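Local coordinates for protein trehalose-6-phosphate phosphatase (Candida albicans, PDB 5DXF) that belongs to glycosyltransferase family 20 and folds as two Rossmann-like domains of the GT-B type, at residues Lys150-Val155 against His204-Leu209; Arg423-Ala428 against Ile446-Asn451. All coordinates share one frame; numbering follows the deposited sequence.

Interaction 1: residues Lys150-Val155 against His204-Leu209; sequences KYAENV and HDYYLL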
loop_
_atom_site.group_PDB
_atom_site.type_symbol
_atom_site.label_atom_id
_atom_site.label_comp_id
_atom_site.label_asym_id
_atom_site.label_seq_id
_atom_site.Cartn_x
_atom_site.Cartn_y
_atom_site.Cartn_z
ATOM N N LYS A 150 9.365 10.369 11.975
ATOM C CA LYS A 150 10.799 10.255 11.713
ATOM C C LYS A 150 11.402 8.886 12.007
ATOM O O LYS A 150 12.140 8.368 11.179
ATOM C CB LYS A 150 11.567 11.333 12.480
ATOM C CG LYS A 150 11.418 12.716 11.867
ATOM C CD LYS A 150 12.688 13.540 11.967
ATOM C CE LYS A 150 12.417 14.990 11.594
ATOM N NZ LYS A 150 11.591 15.103 10.358
ATOM N N TYR A 151 11.130 8.294 13.156
ATOM C CA TYR A 151 11.647 6.953 13.375
ATOM C C TYR A 151 11.040 5.942 12.415
ATOM O O TYR A 151 11.718 5.065 11.905
ATOM C CB TYR A 151 11.454 6.481 14.810
ATOM C CG TYR A 151 12.134 5.164 15.037
ATOM C CD1 TYR A 151 13.500 5.093 15.181
ATOM C CD2 TYR A 151 11.417 3.989 15.052
ATOM C CE1 TYR A 151 14.135 3.890 15.366
ATOM C CE2 TYR A 151 12.044 2.777 15.233
ATOM C CZ TYR A 151 13.406 2.738 15.392
ATOM O OH TYR A 151 14.039 1.543 15.580
ATOM N N ALA A 152 9.742 6.063 12.194
ATOM C CA ALA A 152 9.038 5.169 11.308
ATOM C C ALA A 152 9.514 5.292 9.882
ATOM O O ALA A 152 9.656 4.300 9.193
ATOM C CB ALA A 152 7.552 5.430 11.384
ATOM N N GLU A 153 9.728 6.518 9.427
ATOM C CA GLU A 153 10.141 6.740 8.052
ATOM C C GLU A 153 11.632 6.718 7.759
ATOM O O GLU A 153 12.039 6.326 6.685
ATOM C CB GLU A 153 9.509 8.010 7.520
ATOM C CG GLU A 153 8.006 8.045 7.709
ATOM C CD GLU A 153 7.273 6.984 6.918
ATOM O OE1 GLU A 153 7.808 6.499 5.916
ATOM O OE2 GLU A 153 6.149 6.643 7.306
ATOM N N ASN A 154 12.444 7.146 8.710
ATOM C CA ASN A 154 13.889 7.219 8.496
ATOM C C ASN A 154 14.627 5.946 8.897
ATOM O O ASN A 154 15.715 5.674 8.393
ATOM C CB ASN A 154 14.492 8.407 9.249
ATOM C CG ASN A 154 13.974 9.739 8.747
ATOM O OD1 ASN A 154 13.516 9.852 7.610
ATOM N ND2 ASN A 154 14.049 10.759 9.594
ATOM N N VAL A 155 14.046 5.168 9.804
ATOM C CA VAL A 155 14.729 3.984 10.311
ATOM C C VAL A 155 14.046 2.688 9.887
ATOM O O VAL A 155 14.664 1.833 9.258
ATOM C CB VAL A 155 14.834 4.015 11.846
ATOM C CG1 VAL A 155 15.619 2.815 12.343
ATOM C CG2 VAL A 155 15.492 5.306 12.301
ATOM N N HIS A 204 -2.648 -1.859 12.501
ATOM C CA HIS A 204 -1.922 -1.927 11.246
ATOM C C HIS A 204 -0.589 -1.198 11.209
ATOM O O HIS A 204 -0.474 -0.054 11.612
ATOM C CB HIS A 204 -2.801 -1.422 10.111
ATOM C CG HIS A 204 -4.184 -1.982 10.122
ATOM N ND1 HIS A 204 -4.648 -2.828 9.142
ATOM C CD2 HIS A 204 -5.211 -1.803 10.978
ATOM C CE1 HIS A 204 -5.898 -3.156 9.399
ATOM N NE2 HIS A 204 -6.262 -2.549 10.511
ATOM N N ASP A 205 0.417 -1.906 10.724
ATOM C CA ASP A 205 1.653 -1.339 10.202
ATOM C C ASP A 205 2.741 -0.926 11.182
ATOM O O ASP A 205 2.612 -1.076 12.380
ATOM C CB ASP A 205 1.360 -0.215 9.217
ATOM C CG ASP A 205 1.597 -0.623 7.793
ATOM O OD1 ASP A 205 1.885 -1.804 7.550
ATOM O OD2 ASP A 205 1.494 0.235 6.905
ATOM N N TYR A 206 3.820 -0.401 10.622
ATOM C CA TYR A 206 5.069 -0.146 11.326
ATOM C C TYR A 206 5.049 0.924 12.410
ATOM O O TYR A 206 5.906 0.937 13.278
ATOM C CB TYR A 206 6.207 0.085 10.336
ATOM C CG TYR A 206 5.908 1.107 9.283
ATOM C CD1 TYR A 206 5.083 0.812 8.222
ATOM C CD2 TYR A 206 6.459 2.368 9.350
ATOM C CE1 TYR A 206 4.812 1.753 7.252
ATOM C CE2 TYR A 206 6.197 3.313 8.392
ATOM C CZ TYR A 206 5.376 3.001 7.344
ATOM O OH TYR A 206 5.117 3.948 6.394
ATOM N N TYR A 207 4.105 1.847 12.337
ATOM C CA TYR A 207 4.021 2.898 13.344
ATOM C C TYR A 207 3.591 2.333 14.694
ATOM O O TYR A 207 3.812 2.946 15.738
ATOM C CB TYR A 207 3.042 3.991 12.904
ATOM C CG TYR A 207 3.590 4.975 11.892
ATOM C CD1 TYR A 207 3.910 6.273 12.264
ATOM C CD2 TYR A 207 3.778 4.608 10.567
ATOM C CE1 TYR A 207 4.403 7.181 11.342
ATOM C CE2 TYR A 207 4.267 5.508 9.640
ATOM C CZ TYR A 207 4.581 6.791 10.032
ATOM O OH TYR A 207 5.072 7.684 9.109
ATOM N N LEU A 208 2.981 1.155 14.663
ATOM C CA LEU A 208 2.353 0.586 15.848
ATOM C C LEU A 208 2.897 -0.796 16.203
ATOM O O LEU A 208 2.176 -1.641 16.734
ATOM C CB LEU A 208 0.842 0.519 15.634
ATOM C CG LEU A 208 0.235 1.885 15.304
ATOM C CD1 LEU A 208 -1.266 1.787 15.093
ATOM C CD2 LEU A 208 0.576 2.880 16.402
ATOM N N LEU A 209 4.161 -1.024 15.888
ATOM C CA LEU A 209 4.837 -2.283 16.157
ATOM C C LEU A 209 4.957 -2.589 17.636
ATOM O O LEU A 209 4.927 -3.739 18.046
ATOM C CB LEU A 209 6.215 -2.289 15.520
ATOM C CG LEU A 209 6.233 -2.393 14.003
ATOM C CD1 LEU A 209 7.660 -2.462 13.514
ATOM C CD2 LEU A 209 5.434 -3.581 13.519
#
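Two neighbouring tyrosines of the loop after strand 200-204 reach helix 147-160 and meet Ala152 and Glu153. All four residues are buried, and here the packing is close. The Ala152 methyl lies over the centre of the Tyr207 ring, with CB 3.5 Å from the centroid and 11° off the ring normal, a CH-pi contact. On another flank, Ala152 CB is 3.8 Å from Tyr206 CD2.

The polar half of the contact centres on one oxygen. Glu153 CG is anti to the carbonyl carbon and the chain bends at chi2, so the carboxylate turns toward the loop. Glu153 OE2 accepts from both hydroxyls: Tyr206 OH at 3.0 Å on the syn lone pair, and Tyr207 OH at 2.3 Å on the anti lone pair. OE2 lies at the edge of both rings, and the carboxylate plane is turned 75° from that of Tyr206. Tyr206 holds CG in the crowded position between backbone N and carbonyl carbon (chi1 51°). Tyr207 CD2 lies over one face of the Tyr206 ring, toward its rim. Two donors on one oxygen probably stabilise a negative charge in this buried place.

The other side of the helix turn is looser. Lys150 points away from the loop and is partly exposed, and Asn154 is exposed. Asp205, which takes no part in the contact, accepts a hydrogen bond at OD1 from the N of His229. The contact joins the parallel sheet to a helix in what is, from the family, the N-terminal Rossmann-like domain of the GT-B fold.

Interaction 2: residues Arg423-Ala428 against Ile446-Asn451; sequences RVADLA and ICQKYN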
loop_
_atom_site.group_PDB
_atom_site.type_symbol
_atom_site.label_atom_id
_atom_site.label_comp_id
_atom_site.label_asym_id
_atom_site.label_seq_id
_atom_site.Cartn_x
_atom_site.Cartn_y
_atom_site.Cartn_z
ATOM N N ARG A 423 -8.581 3.210 -17.545
ATOM C CA ARG A 423 -9.421 2.642 -18.598
ATOM C C ARG A 423 -8.877 2.896 -20.010
ATOM O O ARG A 423 -8.905 1.997 -20.850
ATOM C CB ARG A 423 -10.852 3.178 -18.486
ATOM C CG ARG A 423 -11.746 2.377 -17.548
ATOM C CD ARG A 423 -13.187 2.859 -17.608
ATOM N NE ARG A 423 -13.747 2.723 -18.949
ATOM C CZ ARG A 423 -14.886 3.279 -19.348
ATOM N NH1 ARG A 423 -15.598 4.019 -18.509
ATOM N NH2 ARG A 423 -15.311 3.099 -20.591
ATOM N N VAL A 424 -8.378 4.101 -20.279
ATOM C CA VAL A 424 -7.870 4.417 -21.616
ATOM C C VAL A 424 -6.530 3.723 -21.871
ATOM O O VAL A 424 -6.077 3.622 -23.011
ATOM C CB VAL A 424 -7.691 5.948 -21.826
ATOM C CG1 VAL A 424 -7.489 6.286 -23.308
ATOM C CG2 VAL A 424 -8.885 6.718 -21.277
ATOM N N ALA A 425 -5.901 3.235 -20.807
ATOM C CA ALA A 425 -4.575 2.633 -20.916
ATOM C C ALA A 425 -4.536 1.421 -21.847
ATOM O O ALA A 425 -5.388 0.532 -21.769
ATOM C CB ALA A 425 -4.074 2.241 -19.544
ATOM N N ASP A 426 -3.561 1.402 -22.743
ATOM C CA ASP A 426 -3.298 0.245 -23.564
ATOM C C ASP A 426 -2.283 -0.665 -22.879
ATOM O O ASP A 426 -2.082 -1.799 -23.276
ATOM C CB ASP A 426 -2.794 0.675 -24.940
ATOM C CG ASP A 426 -3.804 1.527 -25.697
ATOM O OD1 ASP A 426 -4.849 0.996 -26.129
ATOM O OD2 ASP A 426 -3.544 2.732 -25.867
ATOM N N LEU A 427 -1.640 -0.141 -21.845
ATOM C CA LEU A 427 -0.668 -0.899 -21.074
ATOM C C LEU A 427 -0.608 -0.437 -19.630
ATOM O O LEU A 427 -0.846 0.715 -19.333
ATOM C CB LEU A 427 0.716 -0.765 -21.697
ATOM C CG LEU A 427 1.678 -1.939 -21.581
ATOM C CD1 LEU A 427 3.109 -1.460 -21.608
ATOM C CD2 LEU A 427 1.432 -2.757 -20.335
ATOM N N ALA A 428 -0.268 -1.344 -18.740
ATOM C CA ALA A 428 0.039 -0.996 -17.384
ATOM C C ALA A 428 1.397 -1.592 -17.110
ATOM O O ALA A 428 1.656 -2.713 -17.490
ATOM C CB ALA A 428 -0.991 -1.568 -16.445
ATOM N N ILE A 446 -9.307 -4.396 -13.012
ATOM C CA ILE A 446 -10.746 -4.126 -12.989
ATOM C C ILE A 446 -11.143 -3.197 -14.137
ATOM O O ILE A 446 -12.125 -3.440 -14.846
ATOM C CB ILE A 446 -11.207 -3.484 -11.663
ATOM C CG1 ILE A 446 -11.057 -4.456 -10.496
ATOM C CG2 ILE A 446 -12.653 -3.024 -11.771
ATOM C CD1 ILE A 446 -11.578 -3.896 -9.200
ATOM N N CYS A 447 -10.361 -2.138 -14.317
ATOM C CA CYS A 447 -10.653 -1.121 -15.321
ATOM C C CYS A 447 -10.503 -1.631 -16.748
ATOM O O CYS A 447 -10.939 -0.972 -17.691
ATOM C CB CYS A 447 -9.748 0.097 -15.121
ATOM S SG CYS A 447 -10.143 1.103 -13.672
ATOM N N GLN A 448 -9.880 -2.794 -16.909
ATOM C CA GLN A 448 -9.639 -3.326 -18.245
ATOM C C GLN A 448 -10.506 -4.522 -18.609
ATOM O O GLN A 448 -10.242 -5.179 -19.610
ATOM C CB GLN A 448 -8.167 -3.721 -18.397
ATOM C CG GLN A 448 -7.229 -2.543 -18.460
ATOM C CD GLN A 448 -7.549 -1.608 -19.606
ATOM O OE1 GLN A 448 -8.000 -2.040 -20.666
ATOM N NE2 GLN A 448 -7.317 -0.319 -19.400
ATOM N N LYS A 449 -11.536 -4.812 -17.820
ATOM C CA LYS A 449 -12.337 -6.011 -18.066
ATOM C C LYS A 449 -13.017 -5.979 -19.435
ATOM O O LYS A 449 -13.160 -7.016 -20.081
ATOM C CB LYS A 449 -13.387 -6.212 -16.961
ATOM C CG LYS A 449 -14.731 -5.544 -17.212
ATOM C CD LYS A 449 -15.642 -5.621 -15.991
ATOM C CE LYS A 449 -16.668 -6.750 -16.093
ATOM N NZ LYS A 449 -17.714 -6.663 -15.025
ATOM N N TYR A 450 -13.418 -4.799 -19.891
ATOM C CA TYR A 450 -14.080 -4.698 -21.183
ATOM C C TYR A 450 -13.068 -4.404 -22.283
ATOM O O TYR A 450 -13.225 -4.846 -23.421
ATOM C CB TYR A 450 -15.167 -3.621 -21.148
ATOM C CG TYR A 450 -16.232 -3.855 -20.100
ATOM C CD1 TYR A 450 -16.521 -2.888 -19.149
ATOM C CD2 TYR A 450 -16.946 -5.046 -20.059
ATOM C CE1 TYR A 450 -17.499 -3.095 -18.188
ATOM C CE2 TYR A 450 -17.924 -5.264 -19.103
ATOM C CZ TYR A 450 -18.196 -4.285 -18.170
ATOM O OH TYR A 450 -19.168 -4.499 -17.219
ATOM N N ASN A 451 -12.016 -3.678 -21.931
ATOM C CA ASN A 451 -11.027 -3.253 -22.908
ATOM C C ASN A 451 -9.878 -4.249 -23.088
ATOM O O ASN A 451 -9.292 -4.341 -24.170
ATOM C CB ASN A 451 -10.480 -1.872 -22.516
ATOM C CG ASN A 451 -9.657 -1.245 -23.614
ATOM O OD1 ASN A 451 -8.684 -0.542 -23.357
ATOM N ND2 ASN A 451 -10.045 -1.508 -24.859
#
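The ends of helices 415-424 and 439-447 meet here, and the CA atoms of Arg423 and Cys447 are the closest pair at 5.1 Å.

Van der Waals contact comes from the first part of the Arg423 side chain. Its CG rests 3.4 Å from Cys447 O and 3.9 Å from Cys447 CB, so the CG methylene lies against the end of helix 439-447. The chain then bends at chi3 (60°). The guanidinium finds its partners elsewhere: NH1 bonds to Ala310 O, and NH2 forms a salt bridge with Glu318.

Hydrogen bonding falls to the Gln448 amide. CG is anti to the carbonyl carbon, and a bend at chi2 folds the chain toward the 423-428 segment. Gln448 NE2 donates to Arg423 O at 3.2 Å with an N-H...O angle of 146°. The donor approaches from above the carbonyl plane, not along a lone pair. Gln448 NE2 is also 3.2 Å from Ala425 O. Gln448 OE1 accepts from the backbone N of Ser453, which fixes the rotation of the amide.

At the exposed margin, Asn451 has CG anti to its backbone N (chi1 -169°). That brings its OD1 to 3.6 Å from Arg423 O, two acceptors in simple contact.

The site is consistent with the C-terminal Rossmann-like domain of the GT-B fold. The Arg423 side chain touches Phe311 of helix 303-311 and Val317 and Val321 of helix 317-327. Beyond the turn, the chain pairs with strand 332-339 through Asp426 and Leu427, then enters strand 428-430 beside strand 455-458.

How the interactions relate
From the N terminus, the chain passes through helix 147-160, helix 173-194 and strand 200-204 before interaction 1 closes that excursion of 48 residues. It ties a helix to the loop beyond a central strand of the nine-stranded sheet. Interaction 2 opens much later and closes a shorter excursion of 17 residues, which holds the rest of strand 428-430 and most of helix 439-447. It joins the ends of two helices beside the short parallel sheets. The two contacts follow in series, so they neither nest nor cross. Their centres are 35 Å apart, on opposite sides of the chain's centre, consistent with one in each lobe of the GT-B fold.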